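Local coordinates for maleylpyruvate isomerase (PDB 2V6K) that catalyses the glutathione-dependent isomerisation of maleylpyruvate to fumarylpyruvate in naphthalene degradation, as a homodimeric zeta-class glutathione transferase, at the interface of chains A and B. Coordinates in Å, arbitrary orientation; residue numbers count along the deposited sequence, not the author numbering. Chains: chain A/B, Maleylpyruvate isomerase.

The interface of chains A and B. Residues chain A 92, 95-96, 99-100, 103-104; chain B 51, 65-66, 68-69, 102-103.
Helix 88-104 of chain A packs against the start of helix 67-77 of chain B. Small side chains build the apolar centre. The methyl of B:Ala69 sits over A:Ala96, with CB of B:Ala69 3.6 Å from CB of A:Arg95. A:Ala96 also takes the CB and CG methylenes of B:Gln66. Further along, the CB methyl of A:Ala99 touches the amide end of B:Gln66. SG of A:Cys103 lies near CG of B:Pro68 and 4.3 Å from SG of B:Cys103 across the two-fold axis, too far for a disulfide.

B:Gln66 bends at chi2 (-65°), which turns its amide along the helix toward A:Asp104. They meet tip to tip. NE2 of B:Gln66 gives a nearly straight hydrogen bond of 2.8 Å to OD2 of A:Asp104, from above the carboxylate plane. The extended B:Gln51 crosses the aspartate obliquely and slides past A:Ile100. Its NE2 donates to the anti lone pair of the same OD2 of A:Asp104 at 2.9 Å. This less well aligned bond is bent (138° at H) and tilted 29° from the B:Gln51 amide plane. OE1 of B:Gln51 accepts from NE2 of B:Gln66 at 2.9 Å, on an in-plane lone pair. NE2 of B:Gln66 thus serves both A:Asp104 and B:Gln51, which helps set the rotation of both amides. Two N-H groups on one oxygen would favour a charged carboxylate.

At the opposite end, two waters bridge the rim. One lies between the amide end of A:Gln92, modelled as NE2, and the backbone N of B:Ile65. OE1 of A:Gln92 as modelled lies 2.9 Å from the carbonyl O of B:Ile65, a clash of two acceptors. The amide is probably turned over, so that nitrogen donates to this carbonyl and oxygen accepts from the water. The other water lies at the guanidinium edge of A:Arg95, 3.0 Å from NH1, and bridges to the carbonyl O of B:Ala69.

B:Gln66 and A:Asp104 both bind glutathione. This patch of the homodimer interface joins the subunits and likely steadies a shared glutathione site.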
ATOM      1  N   GLN A  92      12.563  -7.654  -3.541  1.00  6.57           N
ATOM      2  CA  GLN A  92      11.202  -7.763  -4.050  1.00  6.50           C
ATOM      3  C   GLN A  92      10.318  -8.583  -3.114  1.00  6.95           C
ATOM      4  O   GLN A  92       9.169  -8.214  -2.866  1.00  6.69           O
ATOM      5  CB  GLN A  92      11.202  -8.332  -5.471  1.00  6.63           C
ATOM      6  CG  GLN A  92       9.904  -8.072  -6.254  1.00  6.32           C
ATOM      7  CD  GLN A  92       8.754  -8.998  -5.890  1.00  7.39           C
ATOM      8  OE1 GLN A  92       7.583  -8.666  -6.115  1.00  8.74           O
ATOM      9  NE2 GLN A  92       9.072 -10.166  -5.346  1.00  6.05           N
ATOM     10  N   ARG A  95       9.543  -6.546   0.081  1.00  3.41           N
ATOM     11  CA  ARG A  95       8.557  -5.523  -0.266  1.00  3.26           C
ATOM     12  C   ARG A  95       7.179  -6.119  -0.532  1.00  3.67           C
ATOM     13  O   ARG A  95       6.171  -5.491  -0.219  1.00  4.38           O
ATOM     14  CB  ARG A  95       9.022  -4.693  -1.462  1.00  3.66           C
ATOM     15  CG  ARG A  95      10.147  -3.727  -1.145  1.00  3.92           C
ATOM     16  CD  ARG A  95      10.415  -2.823  -2.336  1.00  5.39           C
ATOM     17  NE  ARG A  95      11.384  -1.771  -2.027  1.00  4.99           N
ATOM     18  CZ  ARG A  95      12.536  -1.582  -2.659  1.00  5.18           C
ATOM     19  NH1 ARG A  95      12.901  -2.373  -3.668  1.00  6.11           N
ATOM     20  NH2 ARG A  95      13.322  -0.582  -2.281  1.00  5.14           N
ATOM     21  N   ALA A  96       7.125  -7.316  -1.112  1.00  3.17           N
ATOM     22  CA  ALA A  96       5.840  -7.960  -1.395  1.00  3.26           C
ATOM     23  C   ALA A  96       5.132  -8.354  -0.102  1.00  3.74           C
ATOM     24  O   ALA A  96       3.925  -8.126   0.049  1.00  4.29           O
ATOM     25  CB  ALA A  96       6.021  -9.167  -2.301  1.00  3.58           C
ATOM     26  N   ALA A  99       3.792  -5.258   1.458  1.00  3.86           N
ATOM     27  CA  ALA A  99       2.659  -4.702   0.731  1.00  4.02           C
ATOM     28  C   ALA A  99       1.373  -5.511   0.914  1.00  3.90           C
ATOM     29  O   ALA A  99       0.286  -4.944   0.858  1.00  4.07           O
ATOM     30  CB  ALA A  99       3.006  -4.558  -0.748  1.00  4.14           C
ATOM     31  N   ILE A 100       1.475  -6.826   1.138  1.00  3.71           N
ATOM     32  CA  ILE A 100       0.275  -7.598   1.485  1.00  3.57           C
ATOM     33  C   ILE A 100      -0.404  -6.932   2.681  1.00  4.03           C
ATOM     34  O   ILE A 100      -1.615  -6.697   2.674  1.00  4.87           O
ATOM     35  CB  ILE A 100       0.611  -9.067   1.823  1.00  3.40           C
ATOM     36  CG1 ILE A 100       1.040  -9.808   0.552  1.00  5.10           C
ATOM     37  CG2 ILE A 100      -0.584  -9.771   2.500  1.00  5.36           C
ATOM     38  CD1 ILE A 100       1.585 -11.194   0.808  1.00  6.01           C
ATOM     39  N   CYS A 103      -0.987  -2.675   1.873  1.00  4.07           N
ATOM     40  CA  CYS A 103      -2.016  -2.383   0.874  1.00  4.06           C
ATOM     41  C   CYS A 103      -3.288  -3.160   1.116  1.00  4.39           C
ATOM     42  O   CYS A 103      -4.378  -2.601   1.031  1.00  5.10           O
ATOM     43  CB  CYS A 103      -1.523  -2.725  -0.536  1.00  4.09           C
ATOM     44  SG  CYS A 103      -0.057  -1.840  -1.098  1.00  5.64           S
ATOM     45  N   ASP A 104      -3.154  -4.450   1.398  1.00  3.97           N
ATOM     46  CA  ASP A 104      -4.298  -5.349   1.245  1.00  3.79           C
ATOM     47  C   ASP A 104      -4.944  -5.808   2.545  1.00  3.61           C
ATOM     48  O   ASP A 104      -5.924  -6.557   2.507  1.00  3.77           O
ATOM     49  CB  ASP A 104      -3.920  -6.551   0.378  1.00  4.23           C
ATOM     50  CG  ASP A 104      -3.364  -6.150  -0.974  1.00  4.54           C
ATOM     51  OD1 ASP A 104      -3.660  -5.037  -1.466  1.00  5.85           O
ATOM     52  OD2 ASP A 104      -2.607  -6.970  -1.527  1.00  6.22           O
TER
ATOM     53  N   GLN B  51      -2.203 -15.420  -3.041  1.00  6.89           N
ATOM     54  CA  GLN B  51      -3.108 -14.341  -2.690  1.00  6.24           C
ATOM     55  C   GLN B  51      -4.316 -14.233  -3.633  1.00  6.29           C
ATOM     56  O   GLN B  51      -5.322 -13.602  -3.301  1.00  6.55           O
ATOM     57  CB  GLN B  51      -2.339 -13.027  -2.653  1.00  6.47           C
ATOM     58  CG  GLN B  51      -2.996 -11.994  -1.774  1.00  7.46           C
ATOM     59  CD  GLN B  51      -2.248 -10.680  -1.707  1.00  6.62           C
ATOM     60  OE1 GLN B  51      -1.238 -10.465  -2.395  1.00  6.30           O
ATOM     61  NE2 GLN B  51      -2.759  -9.775  -0.885  1.00  5.09           N
ATOM     62  N   ILE B  65       4.656 -11.230  -7.127  1.00  5.08           N
ATOM     63  CA  ILE B  65       3.362 -10.642  -6.802  1.00  4.97           C
ATOM     64  C   ILE B  65       3.558  -9.265  -6.166  1.00  4.55           C
ATOM     65  O   ILE B  65       4.689  -8.872  -5.850  1.00  5.19           O
ATOM     66  CB  ILE B  65       2.513 -11.556  -5.875  1.00  5.26           C
ATOM     67  CG1 ILE B  65       3.139 -11.663  -4.479  1.00  6.10           C
ATOM     68  CG2 ILE B  65       2.311 -12.930  -6.507  1.00  6.67           C
ATOM     69  CD1 ILE B  65       2.165 -12.157  -3.413  1.00  8.92           C
ATOM     70  N   GLN B  66       2.442  -8.557  -5.986  1.00  4.13           N
ATOM     71  CA  GLN B  66       2.386  -7.214  -5.388  1.00  4.29           C
ATOM     72  C   GLN B  66       2.932  -6.146  -6.318  1.00  4.65           C
ATOM     73  O   GLN B  66       4.143  -5.923  -6.397  1.00  4.89           O
ATOM     74  CB  GLN B  66       3.069  -7.162  -4.017  1.00  3.98           C
ATOM     75  CG  GLN B  66       2.234  -7.808  -2.938  1.00  5.21           C
ATOM     76  CD  GLN B  66       0.937  -7.074  -2.697  1.00  4.69           C
ATOM     77  OE1 GLN B  66       0.851  -5.855  -2.868  1.00  4.91           O
ATOM     78  NE2 GLN B  66      -0.096  -7.819  -2.310  1.00  5.55           N
ATOM     79  N   PRO B  68       3.256  -2.961  -6.134  1.00  3.99           N
ATOM     80  CA  PRO B  68       4.256  -1.990  -5.651  1.00  4.07           C
ATOM     81  C   PRO B  68       5.675  -2.553  -5.627  1.00  4.75           C
ATOM     82  O   PRO B  68       6.631  -1.853  -5.979  1.00  5.14           O
ATOM     83  CB  PRO B  68       3.774  -1.673  -4.230  1.00  3.99           C
ATOM     84  CG  PRO B  68       2.294  -1.905  -4.304  1.00  4.35           C
ATOM     85  CD  PRO B  68       2.195  -3.161  -5.124  1.00  4.45           C
ATOM     86  N   ALA B  69       5.802  -3.814  -5.217  1.00  4.37           N
ATOM     87  CA  ALA B  69       7.095  -4.483  -5.128  1.00  3.77           C
ATOM     88  C   ALA B  69       7.656  -4.813  -6.506  1.00  4.59           C
ATOM     89  O   ALA B  69       8.867  -4.692  -6.745  1.00  4.54           O
ATOM     90  CB  ALA B  69       6.970  -5.739  -4.285  1.00  4.80           C
ATOM     91  N   GLY B 102      -1.930   3.651  -3.690  1.00  3.79           N
ATOM     92  CA  GLY B 102      -1.759   2.213  -3.575  1.00  5.02           C
ATOM     93  C   GLY B 102      -2.198   1.615  -2.260  1.00  4.33           C
ATOM     94  O   GLY B 102      -2.560   0.435  -2.210  1.00  4.49           O
ATOM     95  N   CYS B 103      -2.132   2.412  -1.196  1.00  3.94           N
ATOM     96  CA  CYS B 103      -2.586   1.974   0.124  1.00  3.98           C
ATOM     97  C   CYS B 103      -3.968   2.509   0.446  1.00  4.28           C
ATOM     98  O   CYS B 103      -4.817   1.770   0.947  1.00  5.14           O
ATOM     99  CB  CYS B 103      -1.634   2.444   1.225  1.00  4.04           C
ATOM    100  SG  CYS B 103       0.062   1.849   1.105  1.00  5.85           S
TER
HETATM  101  O   HOH W   1      11.403  -4.549  -5.078  1.00 11.41           O
HETATM  102  O   HOH W   2       6.765 -11.597  -5.159  1.00 12.04           O